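PDB 5DWB: type II restriction enzyme AgeI from Thalassobius gelatinovorus, which recognises the double-stranded DNA sequence 5'-ACCGGT-3' and cleaves it after the A, giving fragments with 5'-phosphate ends. Local coordinates for residues N226-H231 / R255-S260. Sequence-based numbering, arbitrary orientation.
Sequences NYIEGH and RHIYVS
Ile228 lays its CG2 methyl over the start of 255-260, where Arg255 CB, the His256 carbonyl O and Ile257 CG1 meet it, the nearest being Arg255 CB at 3.7 Å from Ile228 CG2. The torsion chi1 of -67° explains this reach, since it sets CG2 opposite the backbone N of Ile228 and sends CG1 back beside that N. Arg255 starts toward the helix but contributes mainly its CB, which lies 3.5 Å from Ile228 O; a bend at chi2 (-57°) then carries the guanidinium away. Arg255 thus meets the helix end with its CB, against both the Ile228 CG2 methyl and the Ile228 carbonyl O, while the guanidinium takes no part. Ile257 meets the same methyl with its CG1 branch, Ile257 CG1 lying 4.1 Å from Ile228 CG2, and ends with CD1 4.2 Å from Glu229 OE2. That carboxylate oxygen forms a salt bridge with Arg225, one turn earlier in the helix. The backbones come closest at Glu229 and Arg255, whose CA atoms are 5.6 Å apart, and Ser253 links the two chain parts there: its OG hydrogen-bonds both Ile228 O and Arg255 N. Where the helix ends, Asn226 O accepts from both Gly230 N (2.9 Å) and His231 N. Ile228 and Ile257 both also touch Cys237, so the end of helix 223-229 packs on the segment that leads into strand 257-259, and on Ile257 in it, as well as on strand 236-239. Strand 257-259 runs parallel to 236-239 as an outermost strand of this chain's mixed six-stranded sheet, within a PDDEXK-clan nuclease, while helix 179-186 meets the Arg255 side chain through Met186.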
loop_
_atom_site.group_PDB
_atom_site.type_symbol
_atom_site.label_atom_id
_atom_site.label_comp_id
_atom_site.label_asym_id
_atom_site.label_seq_id
_atom_site.Cartn_x
_atom_site.Cartn_y
_atom_site.Cartn_z
ATOM N N ASN A 226 -8.214 -5.863 15.580
ATOM C CA ASN A 226 -8.358 -4.863 16.634
ATOM C C ASN A 226 -8.572 -3.443 16.095
ATOM O O ASN A 226 -9.012 -2.564 16.832
ATOM C CB ASN A 226 -7.131 -4.895 17.560
ATOM C CG ASN A 226 -7.244 -5.954 18.653
ATOM O OD1 ASN A 226 -8.341 -6.410 18.986
ATOM N ND2 ASN A 226 -6.100 -6.360 19.206
ATOM N N TYR A 227 -8.287 -3.228 14.812
ATOM C CA TYR A 227 -8.622 -1.970 14.150
ATOM C C TYR A 227 -10.108 -1.691 14.333
ATOM O O TYR A 227 -10.522 -0.551 14.563
ATOM C CB TYR A 227 -8.282 -2.017 12.655
ATOM C CG TYR A 227 -6.814 -1.886 12.316
ATOM C CD1 TYR A 227 -5.954 -1.135 13.110
ATOM C CD2 TYR A 227 -6.286 -2.534 11.209
ATOM C CE1 TYR A 227 -4.607 -1.019 12.793
ATOM C CE2 TYR A 227 -4.945 -2.431 10.890
ATOM C CZ TYR A 227 -4.111 -1.674 11.680
ATOM O OH TYR A 227 -2.777 -1.580 11.350
ATOM N N ILE A 228 -10.902 -2.753 14.234
ATOM C CA ILE A 228 -12.343 -2.654 14.384
ATOM C C ILE A 228 -12.773 -2.957 15.815
ATOM O O ILE A 228 -13.419 -2.128 16.459
ATOM C CB ILE A 228 -13.075 -3.613 13.415
ATOM C CG1 ILE A 228 -12.858 -3.166 11.968
ATOM C CG2 ILE A 228 -14.563 -3.667 13.724
ATOM C CD1 ILE A 228 -11.914 -4.041 11.200
ATOM N N GLU A 229 -12.393 -4.132 16.315
ATOM C CA GLU A 229 -12.905 -4.630 17.595
ATOM C C GLU A 229 -12.336 -3.906 18.820
ATOM O O GLU A 229 -12.966 -3.890 19.876
ATOM C CB GLU A 229 -12.654 -6.137 17.705
ATOM C CG GLU A 229 -13.381 -6.940 16.630
ATOM C CD GLU A 229 -13.340 -8.435 16.876
ATOM O OE1 GLU A 229 -12.748 -8.861 17.888
ATOM O OE2 GLU A 229 -13.895 -9.186 16.045
ATOM N N GLY A 230 -11.147 -3.325 18.684
ATOM C CA GLY A 230 -10.528 -2.602 19.782
ATOM C C GLY A 230 -10.534 -1.086 19.626
ATOM O O GLY A 230 -11.025 -0.360 20.489
ATOM N N HIS A 231 -9.994 -0.605 18.514
ATOM C CA HIS A 231 -9.852 0.829 18.281
ATOM C C HIS A 231 -11.145 1.482 17.779
ATOM O O HIS A 231 -11.313 2.699 17.886
ATOM C CB HIS A 231 -8.733 1.095 17.266
ATOM C CG HIS A 231 -7.360 0.745 17.771
ATOM N ND1 HIS A 231 -6.217 1.049 17.055
ATOM C CD2 HIS A 231 -6.952 0.120 18.889
ATOM C CE1 HIS A 231 -5.160 0.622 17.730
ATOM N NE2 HIS A 231 -5.578 0.055 18.847
ATOM N N ARG A 255 -17.811 -1.973 17.775
ATOM C CA ARG A 255 -17.834 -2.207 16.334
ATOM C C ARG A 255 -17.594 -3.687 16.021
ATOM O O ARG A 255 -16.818 -4.355 16.710
ATOM C CB ARG A 255 -16.783 -1.344 15.640
ATOM C CG ARG A 255 -16.730 0.084 16.148
ATOM C CD ARG A 255 -18.065 0.794 16.031
ATOM N NE ARG A 255 -17.964 2.167 16.517
ATOM C CZ ARG A 255 -18.945 3.062 16.459
ATOM N NH1 ARG A 255 -20.109 2.740 15.918
ATOM N NH2 ARG A 255 -18.754 4.287 16.931
ATOM N N HIS A 256 -18.262 -4.195 14.986
ATOM C CA HIS A 256 -18.221 -5.619 14.668
ATOM C C HIS A 256 -17.700 -5.916 13.262
ATOM O O HIS A 256 -17.782 -5.079 12.357
ATOM C CB HIS A 256 -19.618 -6.223 14.806
ATOM C CG HIS A 256 -20.042 -6.457 16.218
ATOM N ND1 HIS A 256 -20.238 -5.435 17.118
ATOM C CD2 HIS A 256 -20.327 -7.607 16.888
ATOM C CE1 HIS A 256 -20.613 -5.937 18.284
ATOM N NE2 HIS A 256 -20.674 -7.252 18.164
ATOM N N ILE A 257 -17.195 -7.133 13.083
ATOM C CA ILE A 257 -16.889 -7.657 11.757
ATOM C C ILE A 257 -17.996 -8.621 11.346
ATOM O O ILE A 257 -18.241 -9.625 12.016
ATOM C CB ILE A 257 -15.526 -8.382 11.707
ATOM C CG1 ILE A 257 -14.377 -7.400 11.927
ATOM C CG2 ILE A 257 -15.348 -9.081 10.372
ATOM C CD1 ILE A 257 -13.018 -8.070 12.050
ATOM N N TYR A 258 -18.667 -8.301 10.248
ATOM C CA TYR A 258 -19.772 -9.108 9.749
ATOM C C TYR A 258 -19.334 -9.903 8.526
ATOM O O TYR A 258 -18.469 -9.466 7.762
ATOM C CB TYR A 258 -20.967 -8.222 9.401
ATOM C CG TYR A 258 -21.477 -7.397 10.560
ATOM C CD1 TYR A 258 -22.317 -7.951 11.516
ATOM C CD2 TYR A 258 -21.107 -6.066 10.706
ATOM C CE1 TYR A 258 -22.786 -7.199 12.582
ATOM C CE2 TYR A 258 -21.569 -5.304 11.770
ATOM C CZ TYR A 258 -22.410 -5.877 12.704
ATOM O OH TYR A 258 -22.871 -5.129 13.765
ATOM N N VAL A 259 -19.910 -11.088 8.359
ATOM C CA VAL A 259 -19.551 -11.958 7.245
ATOM C C VAL A 259 -20.815 -12.440 6.538
ATOM O O VAL A 259 -21.760 -12.872 7.197
ATOM C CB VAL A 259 -18.709 -13.168 7.723
ATOM C CG1 VAL A 259 -18.361 -14.082 6.562
ATOM C CG2 VAL A 259 -17.440 -12.696 8.422
ATOM N N SER A 260 -20.854 -12.328 5.210
ATOM C CA SER A 260 -22.013 -12.805 4.453
ATOM C C SER A 260 -21.695 -13.121 2.991
ATOM O O SER A 260 -20.637 -12.761 2.473
ATOM C CB SER A 260 -23.155 -11.783 4.503
ATOM O OG SER A 260 -22.916 -10.689 3.636
#